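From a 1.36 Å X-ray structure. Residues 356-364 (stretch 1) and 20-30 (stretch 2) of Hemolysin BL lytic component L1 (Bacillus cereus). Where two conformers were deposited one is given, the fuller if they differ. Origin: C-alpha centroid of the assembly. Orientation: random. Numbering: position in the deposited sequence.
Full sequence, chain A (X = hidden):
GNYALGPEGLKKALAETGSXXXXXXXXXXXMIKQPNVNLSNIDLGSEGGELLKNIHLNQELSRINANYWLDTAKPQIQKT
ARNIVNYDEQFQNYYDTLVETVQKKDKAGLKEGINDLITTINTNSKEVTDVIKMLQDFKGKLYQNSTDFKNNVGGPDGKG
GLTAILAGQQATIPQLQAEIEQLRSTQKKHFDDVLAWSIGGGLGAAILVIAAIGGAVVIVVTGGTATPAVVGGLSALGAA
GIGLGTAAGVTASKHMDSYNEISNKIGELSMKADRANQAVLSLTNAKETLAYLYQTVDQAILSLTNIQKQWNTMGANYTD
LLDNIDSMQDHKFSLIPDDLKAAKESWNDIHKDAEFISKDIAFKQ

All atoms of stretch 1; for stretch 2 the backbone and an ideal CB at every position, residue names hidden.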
# COMPACT_ATOMS: atom_id res chain seq x y z
N PHE A 356 9.58 -1.06 10.46
CA PHE A 356 8.10 -1.08 10.60
C PHE A 356 7.46 -1.57 9.32
O PHE A 356 6.58 -2.47 9.37
CB PHE A 356 7.55 0.28 11.01
CG PHE A 356 6.05 0.25 11.13
CD1 PHE A 356 5.24 0.38 10.01
CD2 PHE A 356 5.43 0.03 12.35
CE1 PHE A 356 3.85 0.38 10.12
CE2 PHE A 356 4.05 0.01 12.46
CZ PHE A 356 3.26 0.19 11.34
N ILE A 357 7.88 -1.02 8.18
CA ILE A 357 7.23 -1.36 6.89
C ILE A 357 7.53 -2.82 6.52
O ILE A 357 6.73 -3.43 5.75
CB ILE A 357 7.65 -0.37 5.78
CG1 ILE A 357 7.12 1.01 6.16
CG2 ILE A 357 7.17 -0.82 4.40
CD1 ILE A 357 7.55 2.12 5.29
N SER A 358 8.64 -3.37 6.98
CA SER A 358 9.06 -4.75 6.67
C SER A 358 8.22 -5.80 7.40
O SER A 358 8.45 -6.99 7.16
CB SER A 358 10.51 -4.97 6.99
OG SER A 358 10.76 -5.07 8.38
N LYS A 359 7.36 -5.38 8.34
CA LYS A 359 6.60 -6.32 9.19
C LYS A 359 5.11 -6.04 9.02
O LYS A 359 4.77 -4.92 8.66
CB LYS A 359 7.03 -6.13 10.64
CG LYS A 359 8.43 -6.65 10.91
CD LYS A 359 8.81 -6.55 12.33
CE LYS A 359 9.31 -5.18 12.71
NZ LYS A 359 10.19 -5.26 13.90
N ASP A 360 4.28 -7.05 9.20
CA ASP A 360 2.84 -6.80 9.04
C ASP A 360 2.41 -5.62 9.89
O ASP A 360 2.78 -5.53 11.07
CB ASP A 360 2.02 -8.01 9.45
CG ASP A 360 2.02 -9.11 8.41
OD1 ASP A 360 2.43 -8.84 7.26
OD2 ASP A 360 1.62 -10.25 8.79
N ILE A 361 1.51 -4.81 9.34
CA ILE A 361 0.74 -3.87 10.17
C ILE A 361 -0.13 -4.68 11.12
O ILE A 361 -0.79 -5.65 10.69
CB ILE A 361 -0.10 -2.95 9.28
CG1 ILE A 361 0.78 -2.19 8.29
CG2 ILE A 361 -0.96 -2.04 10.13
CD1 ILE A 361 0.00 -1.69 7.12
N ALA A 362 -0.13 -4.35 12.40
CA ALA A 362 -0.90 -5.12 13.40
C ALA A 362 -2.37 -4.74 13.28
O ALA A 362 -2.73 -3.64 13.68
CB ALA A 362 -0.35 -4.84 14.77
N PHE A 363 -3.13 -5.63 12.66
CA PHE A 363 -4.60 -5.65 12.68
C PHE A 363 -5.06 -6.64 13.74
O PHE A 363 -4.27 -7.46 14.21
CB PHE A 363 -5.13 -6.12 11.32
CG PHE A 363 -5.06 -5.10 10.21
CD1 PHE A 363 -3.88 -4.77 9.56
CD2 PHE A 363 -6.23 -4.53 9.74
CE1 PHE A 363 -3.88 -3.86 8.51
CE2 PHE A 363 -6.23 -3.65 8.69
CZ PHE A 363 -5.05 -3.27 8.10
N LYS A 364 -6.34 -6.60 14.06
CA LYS A 364 -6.97 -7.61 14.94
C LYS A 364 -6.88 -9.00 14.31
O LYS A 364 -7.07 -9.10 13.06
CB LYS A 364 -8.40 -7.16 15.20
CG LYS A 364 -8.44 -5.93 16.07
CD LYS A 364 -9.72 -5.14 16.07
CE LYS A 364 -9.49 -3.78 16.71
NZ LYS A 364 -8.89 -3.93 18.06
N UNK A 20 0.31 2.30 0.76
CA UNK A 20 -0.32 1.37 -0.19
C UNK A 20 -0.54 0.02 0.49
O UNK A 20 -1.54 -0.63 0.17
CB UNK A 20 0.54 1.20 -1.45
N UNK A 21 0.41 -0.42 1.31
CA UNK A 21 0.26 -1.71 2.04
C UNK A 21 -0.98 -1.61 2.93
O UNK A 21 -1.74 -2.57 2.96
CB UNK A 21 1.50 -2.03 2.88
N UNK A 22 -1.15 -0.55 3.67
CA UNK A 22 -2.35 -0.38 4.53
C UNK A 22 -3.63 -0.50 3.70
O UNK A 22 -4.56 -1.26 4.10
CB UNK A 22 -2.32 0.97 5.24
N UNK A 23 -3.68 0.20 2.57
CA UNK A 23 -4.90 0.23 1.74
C UNK A 23 -5.15 -1.18 1.18
O UNK A 23 -6.29 -1.66 1.23
CB UNK A 23 -4.77 1.25 0.61
N UNK A 24 -4.12 -1.86 0.68
CA UNK A 24 -4.29 -3.23 0.17
C UNK A 24 -4.73 -4.15 1.28
O UNK A 24 -5.61 -5.02 1.02
CB UNK A 24 -2.99 -3.75 -0.46
N UNK A 25 -4.16 -4.02 2.48
CA UNK A 25 -4.58 -4.91 3.59
C UNK A 25 -6.08 -4.73 3.86
O UNK A 25 -6.77 -5.72 4.05
CB UNK A 25 -3.78 -4.62 4.86
N UNK A 26 -6.55 -3.49 3.92
CA UNK A 26 -7.98 -3.19 4.19
C UNK A 26 -8.85 -3.86 3.12
O UNK A 26 -9.78 -4.60 3.46
CB UNK A 26 -8.23 -1.68 4.21
N UNK A 27 -8.57 -3.58 1.86
CA UNK A 27 -9.39 -4.10 0.75
C UNK A 27 -9.33 -5.62 0.79
O UNK A 27 -10.39 -6.28 0.67
CB UNK A 27 -8.91 -3.57 -0.60
N UNK A 28 -8.16 -6.23 0.97
CA UNK A 28 -8.07 -7.71 0.95
C UNK A 28 -8.91 -8.28 2.09
O UNK A 28 -9.64 -9.29 1.91
CB UNK A 28 -6.62 -8.18 1.07
N UNK A 29 -8.79 -7.71 3.27
CA UNK A 29 -9.50 -8.27 4.43
C UNK A 29 -11.01 -8.12 4.20
O UNK A 29 -11.81 -8.98 4.64
CB UNK A 29 -9.07 -7.58 5.73
N UNK A 30 -11.43 -7.04 3.59
CA UNK A 30 -12.84 -6.78 3.33
C UNK A 30 -13.36 -7.83 2.35
O UNK A 30 -14.44 -8.45 2.57
CB UNK A 30 -13.05 -5.37 2.78

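Residues 20–30 form an unbroken helical segment, and the tail of stretch 1 runs across one side of it, offering Ile357, Ile361 and Phe363. Position 20 has nothing of stretch 1 within 5.5 Å of its ideal CB, so the contact barely restricts it; the residue is His20.

At position 21, CA-to-CB points toward stretch 1 and the ideal CB lies 4.5 Å from Ile361 CD1, with Ile357 farther along. An aliphatic side chain of middling size, such as valine, leucine, isoleucine or methionine, would suit. It is Ile21, whose CG2 packs 3.8 Å from Ile361 CD1 while its CD1 lies 4.0 Å from Ile357 CG2.

Position 22 points sideways, yet its ideal CB is 4.0 Å from Ile361 CD1, and the tip of the Phe363 ring lies within reach. Again an apolar residue is expected, and a longer one could touch the ring. Leu22 does so: with chi1 t and chi2 p, its CD1 comes 3.9 Å from Phe363 CZ.

Positions 23 and 24 leave stretch 1 alone, the first pointing away and the second out of reach, so the contact sets no preference. They are Val23 and Met24.

Position 25 points toward stretch 1, its ideal CB 3.7 Å from Phe363 CE1. Close packing favours a compact residue, but the backbone N and O of Ile361 also make a polar one plausible, directly or through water. Asp25 takes the second course. Its OD2 accepts from water 1 O at 2.8 Å and water 2 O at 2.9 Å; the first water accepts from Ile361 N and the second donates to Ile361 O. No direct hydrogen bond joins the stretches.

Position 26 points sideways, its ideal CB 5.3 Å from Phe363 CZ, leaving room for a branched aliphatic or a methionine. Leu26, given in one of two conformers, brings CD2 to the ring edge, a tight 3.1 Å from Phe363 CE2.

Positions 27 and 28 are out of reach, open to many side chains, and hold Tyr27 and Ala28.

At position 29 CA-to-CB points toward stretch 1, but nothing lies within 5.5 Å of the ideal CB. A long chain could cross the gap to the Phe363 ring, be it lysine, arginine, methionine or glutamine. Lys29 lays CE over one ring face, 3.7 Å from Phe363 CG, in a CH-pi contact; its NZ makes an off-centre cation-pi interaction and reaches Lys364 O through a water.

Position 30 is out of reach and equally unrestricted. Thr30 instead turns to its own helix, OG1 donating to Leu26 O at 2.8 Å.

Stretch 2 (20-30) HILVMDLYAKT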
# COMPACT_ATOMS: atom_id res chain seq x y z
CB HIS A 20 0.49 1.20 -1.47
CG HIS A 20 0.81 2.48 -2.15
ND1 HIS A 20 -0.12 3.49 -2.28
CD2 HIS A 20 1.95 2.89 -2.77
CE1 HIS A 20 0.46 4.51 -2.94
NE2 HIS A 20 1.71 4.14 -3.26
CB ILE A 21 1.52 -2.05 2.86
CG1 ILE A 21 2.66 -2.42 1.92
CG2 ILE A 21 1.29 -3.15 3.85
CD1 ILE A 21 4.00 -2.49 2.61
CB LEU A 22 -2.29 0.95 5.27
CG LEU A 22 -3.55 1.26 6.10
CD1 LEU A 22 -3.65 0.27 7.25
CD2 LEU A 22 -3.49 2.68 6.61
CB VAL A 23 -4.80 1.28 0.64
CG1 VAL A 23 -5.87 1.09 -0.40
CG2 VAL A 23 -4.75 2.68 1.26
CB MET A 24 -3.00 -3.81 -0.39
CG MET A 24 -2.60 -3.18 -1.65
SD MET A 24 -3.68 -3.47 -3.03
CE MET A 24 -3.62 -5.24 -3.22
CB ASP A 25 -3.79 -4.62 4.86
CG ASP A 25 -2.40 -5.25 4.94
OD1 ASP A 25 -2.06 -6.11 4.10
OD2 ASP A 25 -1.67 -4.86 5.87
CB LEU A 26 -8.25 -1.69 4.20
CG LEU A 26 -7.89 -0.93 5.47
CD1 LEU A 26 -8.98 0.07 5.81
CD2 LEU A 26 -7.66 -1.87 6.63
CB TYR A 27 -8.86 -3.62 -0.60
CG TYR A 27 -9.12 -2.18 -0.91
CD1 TYR A 27 -10.25 -1.52 -0.45
CD2 TYR A 27 -8.24 -1.46 -1.72
CE1 TYR A 27 -10.47 -0.18 -0.74
CE2 TYR A 27 -8.46 -0.12 -2.00
CZ TYR A 27 -9.58 0.52 -1.54
OH TYR A 27 -9.77 1.84 -1.85
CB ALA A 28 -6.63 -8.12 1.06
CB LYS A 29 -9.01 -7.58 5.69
CG LYS A 29 -7.64 -8.05 6.12
CD LYS A 29 -6.97 -7.13 7.10
CE LYS A 29 -5.57 -7.57 7.46
NZ LYS A 29 -5.59 -8.69 8.44
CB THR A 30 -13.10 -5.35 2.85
OG1 THR A 30 -12.54 -4.44 3.79
CG2 THR A 30 -14.58 -5.12 2.72
O HOH W 1 1.01 -5.17 6.55
O HOH W 2 -1.28 -6.68 8.11
O HOH W 3 -7.93 -7.96 10.43
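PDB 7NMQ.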